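Local structure of p450 cytochrome, putative (Rippkaea orientalis, 6Y01) at the interface of chains A and B. The protein binds the molybdenum cofactor (Moco) and serves as its carrier, using a Rossmann-type fold. Residues are numbered along the deposited sequence; one frame, centred on the assembly and turned at random. Chains: chain A/B, p450 cytochrome, putative.

The interface of chains A and B. Residues chain A 122, 126, 129, 147-148, 151; chain B 117-119, 122-123, 126, 144, 147-148.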
loop_
_atom_site.group_PDB
_atom_site.type_symbol
_atom_site.label_atom_id
_atom_site.label_comp_id
_atom_site.label_asym_id
_atom_site.label_seq_id
_atom_site.Cartn_x
_atom_site.Cartn_y
_atom_site.Cartn_z
ATOM N N LEU A 122 11.744 -10.843 10.472
ATOM C CA LEU A 122 12.386 -9.722 11.174
ATOM C C LEU A 122 11.656 -8.427 10.846
ATOM O O LEU A 122 11.489 -7.564 11.729
ATOM C CB LEU A 122 13.873 -9.634 10.762
ATOM C CG LEU A 122 14.724 -8.794 11.698
ATOM C CD1 LEU A 122 15.196 -9.681 12.835
ATOM C CD2 LEU A 122 15.937 -8.229 11.011
ATOM N N ALA A 126 9.853 -6.008 13.597
ATOM C CA ALA A 126 10.231 -4.611 13.722
ATOM C C ALA A 126 9.021 -3.695 13.540
ATOM O O ALA A 126 8.867 -2.722 14.288
ATOM C CB ALA A 126 11.352 -4.276 12.755
ATOM N N LEU A 129 6.671 -3.878 16.567
ATOM C CA LEU A 129 7.160 -3.089 17.719
ATOM C C LEU A 129 7.022 -1.595 17.418
ATOM O O LEU A 129 6.635 -0.832 18.301
ATOM C CB LEU A 129 8.587 -3.486 18.067
ATOM C CG LEU A 129 8.752 -4.925 18.574
ATOM C CD1 LEU A 129 10.203 -5.364 18.667
ATOM C CD2 LEU A 129 8.055 -5.132 19.928
ATOM N N LEU A 147 18.660 -8.020 20.211
ATOM C CA LEU A 147 18.479 -6.756 19.456
ATOM C C LEU A 147 17.087 -6.190 19.722
ATOM O O LEU A 147 16.951 -5.006 20.039
ATOM C CB LEU A 147 18.702 -7.011 17.970
ATOM C CG LEU A 147 18.577 -5.767 17.089
ATOM C CD1 LEU A 147 19.475 -4.600 17.545
ATOM C CD2 LEU A 147 18.956 -6.090 15.662
ATOM N N PHE A 148 16.047 -7.013 19.613
ATOM C CA PHE A 148 14.677 -6.495 19.835
ATOM C C PHE A 148 14.434 -6.163 21.308
ATOM O O PHE A 148 13.710 -5.210 21.529
ATOM C CB PHE A 148 13.663 -7.495 19.296
ATOM C CG PHE A 148 13.597 -7.497 17.805
ATOM C CD1 PHE A 148 13.338 -6.323 17.121
ATOM C CD2 PHE A 148 13.690 -8.687 17.110
ATOM C CE1 PHE A 148 13.229 -6.335 15.757
ATOM C CE2 PHE A 148 13.640 -8.682 15.722
ATOM C CZ PHE A 148 13.351 -7.513 15.066
ATOM N N LEU A 151 15.976 -2.629 21.519
ATOM C CA LEU A 151 15.230 -1.596 20.769
ATOM C C LEU A 151 13.845 -1.376 21.340
ATOM O O LEU A 151 13.257 -0.334 21.057
ATOM C CB LEU A 151 15.147 -2.023 19.303
ATOM C CG LEU A 151 16.452 -1.825 18.534
ATOM C CD1 LEU A 151 16.312 -2.341 17.137
ATOM C CD2 LEU A 151 16.843 -0.370 18.558
ATOM N N ILE B 117 20.596 2.699 13.701
ATOM C CA ILE B 117 19.661 1.568 13.886
ATOM C C ILE B 117 18.466 2.011 14.717
ATOM O O ILE B 117 18.581 2.823 15.599
ATOM C CB ILE B 117 20.347 0.372 14.543
ATOM C CG1 ILE B 117 21.423 -0.224 13.658
ATOM C CG2 ILE B 117 19.338 -0.686 14.984
ATOM C CD1 ILE B 117 20.855 -0.893 12.396
ATOM N N GLY B 118 17.339 1.473 14.363
ATOM C CA GLY B 118 16.055 1.643 15.053
ATOM C C GLY B 118 15.088 0.715 14.381
ATOM O O GLY B 118 15.435 0.013 13.427
ATOM N N LEU B 119 13.859 0.653 14.898
ATOM C CA LEU B 119 12.938 -0.390 14.425
ATOM C C LEU B 119 12.535 -0.200 12.968
ATOM O O LEU B 119 12.517 -1.194 12.197
ATOM C CB LEU B 119 11.697 -0.389 15.319
ATOM C CG LEU B 119 11.980 -0.815 16.766
ATOM C CD1 LEU B 119 10.802 -0.453 17.666
ATOM C CD2 LEU B 119 12.282 -2.314 16.827
ATOM N N LEU B 122 15.420 -1.255 10.822
ATOM C CA LEU B 122 15.574 -2.709 10.774
ATOM C C LEU B 122 14.601 -3.294 9.750
ATOM O O LEU B 122 14.936 -4.237 9.022
ATOM C CB LEU B 122 15.293 -3.321 12.132
ATOM C CG LEU B 122 16.315 -3.131 13.211
ATOM C CD1 LEU B 122 15.825 -3.813 14.460
ATOM C CD2 LEU B 122 17.663 -3.688 12.855
ATOM N N SER B 123 13.362 -2.803 9.733
ATOM C CA SER B 123 12.363 -3.310 8.768
ATOM C C SER B 123 12.862 -3.062 7.347
ATOM O O SER B 123 12.708 -3.937 6.518
ATOM C CB SER B 123 10.950 -2.749 8.994
ATOM O OG SER B 123 10.831 -1.387 8.541
ATOM N N ALA B 126 15.809 -5.360 6.464
ATOM C CA ALA B 126 15.352 -6.724 6.252
ATOM C C ALA B 126 14.669 -6.850 4.911
ATOM O O ALA B 126 14.942 -7.859 4.210
ATOM C CB ALA B 126 14.408 -7.105 7.383
ATOM N N SER B 144 23.673 -5.819 15.458
ATOM C CA SER B 144 22.965 -5.654 14.168
ATOM C C SER B 144 23.849 -6.112 13.007
ATOM O O SER B 144 23.320 -6.746 12.094
ATOM C CB SER B 144 22.448 -4.238 13.966
ATOM O OG SER B 144 23.513 -3.319 13.752
ATOM N N LEU B 147 23.995 -9.927 13.118
ATOM C CA LEU B 147 22.675 -10.490 12.769
ATOM C C LEU B 147 22.429 -10.409 11.261
ATOM O O LEU B 147 22.046 -11.410 10.661
ATOM C CB LEU B 147 21.619 -9.700 13.525
ATOM C CG LEU B 147 20.175 -10.045 13.177
ATOM C CD1 LEU B 147 19.854 -11.500 13.492
ATOM C CD2 LEU B 147 19.275 -9.095 13.899
ATOM N N PHE B 148 22.661 -9.248 10.651
ATOM C CA PHE B 148 22.392 -9.106 9.206
ATOM C C PHE B 148 23.430 -9.861 8.380
ATOM O O PHE B 148 23.049 -10.358 7.331
ATOM C CB PHE B 148 22.248 -7.636 8.845
ATOM C CG PHE B 148 20.902 -7.107 9.255
ATOM C CD1 PHE B 148 19.763 -7.730 8.780
ATOM C CD2 PHE B 148 20.776 -5.982 10.063
ATOM C CE1 PHE B 148 18.520 -7.253 9.142
ATOM C CE2 PHE B 148 19.531 -5.497 10.388
ATOM C CZ PHE B 148 18.420 -6.116 9.898
#
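Helices 119-130 and 142-151 of both chains, with the loop leading into helix 119-130 of chain B, meet here in an apolar patch of a two-fold symmetric, homomeric interface; the structure alone does not show whether this pairing persists in the cell. No nitrogen or oxygen of one chain lies within bonding reach of the other, so the 419 Å² hidden in this patch, both chains summed, is held by van der Waals contact, mostly between carbons.

Leucine-leucine contacts form the centre. A:Leu151 and B:Leu122 approach tip to tip, both with CG anti to the carbonyl carbon (chi1 -73° in B:Leu122). A:Leu147, its CG instead anti to the backbone N (chi1 -179°), also meets B:Leu122 end-on, its CD2 lying 3.9 Å from CD2 of that residue. The A:Leu147 and B:Leu147 side chains cross obliquely, with A:Leu147 CD2 3.5 Å from B:Leu147 CD2, a snug fit.

B:Leu119 divides its branches between two helices: CD1 sits 3.8 Å from A:Leu129 CB, the two side chains crossing at about a right angle, while CD2 is 3.8 Å from A:Leu151 CB. An alanine here would remove both methyls and would probably loosen the packing against A:Leu129 and A:Leu151 together.

The two phenylalanines add contacts through their ring atoms. A:Phe148 runs antiparallel past B:Leu122, with ring atom CE1 3.8 Å from CD1 of the leucine. The two-fold counterpart differs: A:Leu122 has CG anti to the backbone N (chi1 -163°) and crosses B:Phe148 obliquely, its CD2 3.3 Å from B:Phe148 CE1.

The backbone is also touched: the methyl CB of A:Ala126 rests 3.3 Å from the main-chain O of B:Leu119.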